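Local atomic coordinates of class I SAM-dependent methyltransferase (Silicibacter pomeroyi DSS-3, PDB entry 3CVO), a protein that probably binds S-adenosylmethionine and may act as a methyltransferase, although its methyl acceptor and true function are unknown. Residues A[21-26]-A[172-177]; A[162-167]-A[178-183]. All coordinates share one frame; numbering follows the deposited sequence.

Contact 1 of 2, residues A[21-26]-A[172-177]; sequences AEALRM and LMIGRL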
loop_
_atom_site.group_PDB
_atom_site.type_symbol
_atom_site.label_atom_id
_atom_site.label_comp_id
_atom_site.label_asym_id
_atom_site.label_seq_id
_atom_site.Cartn_x
_atom_site.Cartn_y
_atom_site.Cartn_z
ATOM N N ALA A 21 -20.320 0.537 25.859
ATOM C CA ALA A 21 -19.320 0.054 26.824
ATOM C C ALA A 21 -19.630 -1.379 27.219
ATOM O O ALA A 21 -18.731 -2.184 27.445
ATOM C CB ALA A 21 -19.249 0.956 28.057
ATOM N N GLU A 22 -20.915 -1.702 27.275
ATOM C CA GLU A 22 -21.338 -3.060 27.635
ATOM C C GLU A 22 -21.009 -4.043 26.492
ATOM O O GLU A 22 -20.674 -5.206 26.704
ATOM C CB GLU A 22 -22.833 -3.105 27.967
ATOM C CG GLU A 22 -23.334 -4.504 28.360
ATOM C CD GLU A 22 -24.851 -4.624 28.317
ATOM O OE1 GLU A 22 -25.440 -4.331 27.245
ATOM O OE2 GLU A 22 -25.454 -5.022 29.350
ATOM N N ALA A 23 -21.124 -3.562 25.272
ATOM C CA ALA A 23 -20.806 -4.396 24.105
ATOM C C ALA A 23 -19.308 -4.712 24.126
ATOM O O ALA A 23 -18.879 -5.818 23.849
ATOM C CB ALA A 23 -21.200 -3.692 22.820
ATOM N N LEU A 24 -18.526 -3.723 24.503
ATOM C CA LEU A 24 -17.068 -3.857 24.541
ATOM C C LEU A 24 -16.688 -4.866 25.626
ATOM O O LEU A 24 -15.831 -5.727 25.439
ATOM C CB LEU A 24 -16.400 -2.512 24.848
ATOM C CG LEU A 24 -14.867 -2.596 24.911
ATOM C CD1 LEU A 24 -14.319 -2.091 23.628
ATOM C CD2 LEU A 24 -14.280 -1.856 26.083
ATOM N N ARG A 25 -17.328 -4.738 26.778
ATOM C CA ARG A 25 -17.001 -5.604 27.912
ATOM C C ARG A 25 -17.314 -7.044 27.566
ATOM O O ARG A 25 -16.525 -7.963 27.827
ATOM C CB ARG A 25 -17.750 -5.179 29.179
ATOM C CG ARG A 25 -17.328 -3.799 29.685
ATOM C CD ARG A 25 -18.033 -3.441 31.018
ATOM N NE ARG A 25 -17.716 -2.076 31.425
ATOM C CZ ARG A 25 -16.738 -1.763 32.271
ATOM N NH1 ARG A 25 -16.002 -2.730 32.813
ATOM N NH2 ARG A 25 -16.502 -0.491 32.586
HETATM N N MSE A 26 -18.455 -7.237 26.926
HETATM C CA MSE A 26 -18.882 -8.585 26.563
HETATM C C MSE A 26 -17.912 -9.196 25.544
HETATM O O MSE A 26 -17.547 -10.356 25.673
HETATM C CB MSE A 26 -20.304 -8.594 26.026
HETATM C CG MSE A 26 -21.339 -8.359 27.110
HETATM SE SE MSE A 26 -23.150 -8.151 26.383
HETATM C CE MSE A 26 -24.069 -7.740 28.086
ATOM N N LEU A 172 -23.280 -4.643 12.938
ATOM C CA LEU A 172 -24.316 -4.512 13.946
ATOM C C LEU A 172 -24.031 -3.230 14.675
ATOM O O LEU A 172 -22.954 -3.042 15.228
ATOM C CB LEU A 172 -24.333 -5.705 14.912
ATOM C CG LEU A 172 -25.211 -5.546 16.132
ATOM C CD1 LEU A 172 -26.670 -5.504 15.685
ATOM C CD2 LEU A 172 -24.964 -6.703 17.091
HETATM N N MSE A 173 -24.992 -2.319 14.639
HETATM C CA MSE A 173 -24.813 -1.024 15.302
HETATM C C MSE A 173 -25.261 -1.091 16.740
HETATM O O MSE A 173 -26.381 -1.463 17.022
HETATM C CB MSE A 173 -25.553 0.110 14.578
HETATM C CG MSE A 173 -25.076 0.429 13.192
HETATM SE SE MSE A 173 -23.175 0.728 13.086
HETATM C CE MSE A 173 -23.073 2.313 14.215
ATOM N N ILE A 174 -24.346 -0.748 17.646
ATOM C CA ILE A 174 -24.642 -0.548 19.072
ATOM C C ILE A 174 -24.321 0.902 19.378
ATOM O O ILE A 174 -23.181 1.275 19.654
ATOM C CB ILE A 174 -23.827 -1.501 20.021
ATOM C CG1 ILE A 174 -23.879 -2.957 19.530
ATOM C CG2 ILE A 174 -24.344 -1.423 21.455
ATOM C CD1 ILE A 174 -22.608 -3.400 18.871
ATOM N N GLY A 175 -25.359 1.723 19.323
ATOM C CA GLY A 175 -25.170 3.152 19.284
ATOM C C GLY A 175 -24.224 3.535 18.182
ATOM O O GLY A 175 -24.438 3.241 17.005
ATOM N N ARG A 176 -23.158 4.201 18.584
ATOM C CA ARG A 176 -22.187 4.758 17.645
ATOM C C ARG A 176 -21.106 3.733 17.342
ATOM O O ARG A 176 -20.216 3.959 16.544
ATOM C CB ARG A 176 -21.498 5.963 18.268
ATOM C CG ARG A 176 -20.632 5.537 19.448
ATOM C CD ARG A 176 -19.981 6.705 20.144
ATOM N NE ARG A 176 -18.781 6.257 20.830
ATOM C CZ ARG A 176 -18.167 6.951 21.769
ATOM N NH1 ARG A 176 -18.657 8.121 22.143
ATOM N NH2 ARG A 176 -17.082 6.472 22.345
ATOM N N LEU A 177 -21.186 2.621 18.048
ATOM C CA LEU A 177 -20.181 1.548 17.928
ATOM C C LEU A 177 -20.648 0.502 16.911
ATOM O O LEU A 177 -21.771 0.007 16.967
ATOM C CB LEU A 177 -19.962 0.871 19.284
ATOM C CG LEU A 177 -18.938 -0.261 19.319
ATOM C CD1 LEU A 177 -17.551 0.360 19.180
ATOM C CD2 LEU A 177 -19.047 -1.071 20.626
#

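Contact 2 of 2, residues A[162-167]-A[178-183]; sequences HQVEEF and AAFQVE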
loop_
_atom_site.group_PDB
_atom_site.type_symbol
_atom_site.label_atom_id
_atom_site.label_comp_id
_atom_site.label_asym_id
_atom_site.label_seq_id
_atom_site.Cartn_x
_atom_site.Cartn_y
_atom_site.Cartn_z
ATOM N N HIS A 162 -17.489 4.284 5.448
ATOM C CA HIS A 162 -18.404 3.196 5.176
ATOM C C HIS A 162 -17.918 2.256 4.044
ATOM O O HIS A 162 -18.554 1.244 3.770
ATOM C CB HIS A 162 -19.800 3.735 5.004
ATOM C CG HIS A 162 -20.393 4.222 6.293
ATOM N ND1 HIS A 162 -20.166 5.492 6.789
ATOM C CD2 HIS A 162 -21.177 3.600 7.205
ATOM C CE1 HIS A 162 -20.791 5.633 7.944
ATOM N NE2 HIS A 162 -21.415 4.502 8.217
ATOM N N GLN A 163 -16.734 2.605 3.494
ATOM C CA GLN A 163 -15.903 1.824 2.474
ATOM C C GLN A 163 -15.267 0.558 3.168
ATOM O O GLN A 163 -14.714 -0.373 2.585
ATOM C CB GLN A 163 -14.772 2.713 1.891
ATOM C CG GLN A 163 -13.458 2.738 2.702
ATOM C CD GLN A 163 -12.377 3.732 2.190
ATOM O OE1 GLN A 163 -11.466 3.362 1.428
ATOM N NE2 GLN A 163 -12.479 4.983 2.623
ATOM N N VAL A 164 -15.400 0.596 4.470
ATOM C CA VAL A 164 -15.101 -0.508 5.388
ATOM C C VAL A 164 -16.010 -1.719 5.063
ATOM O O VAL A 164 -15.598 -2.868 5.131
ATOM C CB VAL A 164 -15.366 0.018 6.878
ATOM C CG1 VAL A 164 -15.292 -1.050 7.902
ATOM C CG2 VAL A 164 -14.379 1.169 7.202
ATOM N N GLU A 165 -17.265 -1.446 4.742
ATOM C CA GLU A 165 -18.266 -2.517 4.692
ATOM C C GLU A 165 -18.006 -3.441 3.496
ATOM O O GLU A 165 -18.366 -4.631 3.495
ATOM C CB GLU A 165 -19.684 -1.935 4.694
ATOM C CG GLU A 165 -19.936 -1.198 5.950
ATOM C CD GLU A 165 -21.328 -0.604 6.068
ATOM O OE1 GLU A 165 -22.223 -1.011 5.325
ATOM O OE2 GLU A 165 -21.512 0.273 6.931
ATOM N N GLU A 166 -17.312 -2.902 2.510
ATOM C CA GLU A 166 -17.001 -3.706 1.314
ATOM C C GLU A 166 -16.259 -4.969 1.722
ATOM O O GLU A 166 -16.453 -6.070 1.155
ATOM C CB GLU A 166 -16.145 -2.953 0.306
ATOM C CG GLU A 166 -15.817 -3.849 -0.876
ATOM C CD GLU A 166 -14.985 -3.227 -1.979
ATOM O OE1 GLU A 166 -14.580 -2.049 -1.849
ATOM O OE2 GLU A 166 -14.740 -3.965 -2.982
ATOM N N PHE A 167 -15.400 -4.815 2.721
ATOM C CA PHE A 167 -14.549 -5.926 3.174
ATOM C C PHE A 167 -14.914 -6.538 4.525
ATOM O O PHE A 167 -14.607 -7.706 4.782
ATOM C CB PHE A 167 -13.095 -5.504 3.155
ATOM C CG PHE A 167 -12.606 -5.167 1.775
ATOM C CD1 PHE A 167 -12.440 -6.168 0.823
ATOM C CD2 PHE A 167 -12.339 -3.869 1.428
ATOM C CE1 PHE A 167 -12.027 -5.880 -0.466
ATOM C CE2 PHE A 167 -11.886 -3.556 0.165
ATOM C CZ PHE A 167 -11.717 -4.566 -0.797
ATOM N N ALA A 178 -19.769 0.188 15.980
ATOM C CA ALA A 178 -20.014 -0.845 14.967
ATOM C C ALA A 178 -19.295 -2.126 15.340
ATOM O O ALA A 178 -18.094 -2.151 15.592
ATOM C CB ALA A 178 -19.557 -0.367 13.566
ATOM N N ALA A 179 -20.066 -3.194 15.392
ATOM C CA ALA A 179 -19.560 -4.540 15.586
ATOM C C ALA A 179 -19.657 -5.327 14.280
ATOM O O ALA A 179 -20.737 -5.501 13.691
ATOM C CB ALA A 179 -20.345 -5.251 16.694
ATOM N N PHE A 180 -18.492 -5.757 13.808
ATOM C CA PHE A 180 -18.340 -6.532 12.580
ATOM C C PHE A 180 -17.881 -7.956 12.846
ATOM O O PHE A 180 -17.055 -8.216 13.716
ATOM C CB PHE A 180 -17.283 -5.910 11.679
ATOM C CG PHE A 180 -17.599 -4.526 11.183
ATOM C CD1 PHE A 180 -17.171 -3.394 11.891
ATOM C CD2 PHE A 180 -18.272 -4.362 9.982
ATOM C CE1 PHE A 180 -17.431 -2.125 11.390
ATOM C CE2 PHE A 180 -18.519 -3.120 9.477
ATOM C CZ PHE A 180 -18.104 -1.996 10.171
ATOM N N GLN A 181 -18.460 -8.888 12.098
ATOM C CA GLN A 181 -17.974 -10.237 12.063
ATOM C C GLN A 181 -17.103 -10.369 10.799
ATOM O O GLN A 181 -17.613 -10.466 9.701
ATOM C CB GLN A 181 -19.139 -11.227 12.020
ATOM C CG GLN A 181 -18.692 -12.599 12.486
ATOM C CD GLN A 181 -18.064 -12.559 13.885
ATOM O OE1 GLN A 181 -18.503 -11.785 14.758
ATOM N NE2 GLN A 181 -17.017 -13.374 14.100
ATOM N N VAL A 182 -15.797 -10.366 10.990
ATOM C CA VAL A 182 -14.827 -10.275 9.887
ATOM C C VAL A 182 -14.245 -11.620 9.524
ATOM O O VAL A 182 -13.794 -12.386 10.375
ATOM C CB VAL A 182 -13.682 -9.265 10.232
ATOM C CG1 VAL A 182 -12.800 -8.970 8.978
ATOM C CG2 VAL A 182 -14.257 -7.991 10.756
ATOM N N GLU A 183 -14.252 -11.905 8.232
ATOM C CA GLU A 183 -13.727 -13.148 7.723
ATOM C C GLU A 183 -12.527 -12.847 6.862
ATOM O O GLU A 183 -12.432 -11.756 6.270
ATOM C CB GLU A 183 -14.756 -13.823 6.849
ATOM C CG GLU A 183 -16.132 -13.887 7.437
ATOM C CD GLU A 183 -16.536 -15.277 7.778
ATOM O OE1 GLU A 183 -15.855 -16.208 7.306
ATOM O OE2 GLU A 183 -17.533 -15.448 8.508
HETATM O O HOH W 1 -15.239 -10.083 6.120
#

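Contact 1 of 2, residues A[21-26]-A[172-177]
Rings and other flat groups play no part where Ala23 meets Ile174 and Leu177; three methyl groups carry the contact. Ala23 turns its CB from helix 18-30 towards the hairpin, where it is received between two branches. Ala23 CB lies 4.0 Å from Leu177 CD2 and 4.1 Å from Ile174 CG2, while Ile174 CG2 and Leu177 CD2 stand 5.4 Å apart. Leu177 extends CG anti to its backbone N (chi1 -180°), which carries the CD2 branch out to the helix. In Ile174 it is the short CG2 branch that touches, whereas CG1 leads on to CD1, which packs over Ala179.

Spacing of the two hairpin side chains is set by a type II' turn with Gly175 and Arg176 at its corners, closing a two-residue beta-hairpin at the sheet's outer edge, packed on helix 18-30. Ile174 N bonds to Leu177 O at 2.8 Å and Leu177 N to Ile174 O at 2.9 Å, so the pair is a hydrogen-bonded one. Beside it, Arg176 forms a salt bridge with Asp153 and its backbone N bonds to Glu20 of the same helix. The direct contact is thus purely dispersive and hydrophobic, with the polar bonds of Arg176 and the turn lying beside it.

Contact 2 of 2, residues A[162-167]-A[178-183]
Apolar contact comes first: Val164 meets the far end of the Phe180 ring with its CG1 methyl. Val164 CG1 is 3.7 Å from Phe180 CZ and 4.1 Å from Phe180 CE2, an oblique approach to the end of the ring, and the two side chains cross at about a right angle. Phe180 sends CG anti to its own carbonyl carbon (chi1 -63°), with the ring reaching from strand 177-182 to the helical segment. Glu165 adds its aliphatic part at the ring edge, near the plane, with Glu165 CG 4.3 Å from Phe180 CE2. Leu150, Leu168 and Pro171 also touch Phe180, and Tyr155 meets it edge-to-face.

Polar groups lie around this apolar centre. The carboxylate of Glu165 reaches past the ring to hydrogen-bond through OE2 with the hydroxyl of Tyr155, so one residue offers methylene to Phe180 and charge to a phenol. The same OE2 lies in the plane of the His162 ring, at its edge.

Water-mediated contact ties the far ends of the two segments. Water 1 accepts a hydrogen bond from Glu183 N at 3.0 Å. Its donation to Phe167 O at 2.8 Å fits the geometry, but other acceptors compete for its two protons and this bond may be shared.

Within the helical segment, Glu166 CG lies 4.0 Å above one face of the Phe167 ring, over its centre, and Phe142 meets this ring edge-to-face.

Chemically, the contact separates its tasks: dispersion between Val164 and Phe180 packs the segment that follows strand 148-152 against the antiparallel strand 177-182 of the Rossmann-like methyltransferase sheet, while a shared water couples the backbones beyond the ring.

In the fold
Both contacts use one antiparallel hairpin, strands 172-174 and 177-182, from opposite faces of the sheet: Leu177 points to helix 18-30 in contact 1, Phe180 to segment 162-167 in contact 2. Their centres are 15 Å apart, yet they touch directly. Leu172 N lies 2.8 Å from Ala179 O, a probable hydrogen bond, and Met173 SE packs 3.8 Å from Ala178 CB. The strand order 3-2-1-4-5-7-6, with strand 177-182 inserted antiparallel between 148-152 and 172-174, is that of the class I methyltransferase fold. In that fold the cofactor usually sits at the carboxyl ends of the parallel strands; neither contact includes a bound ligand.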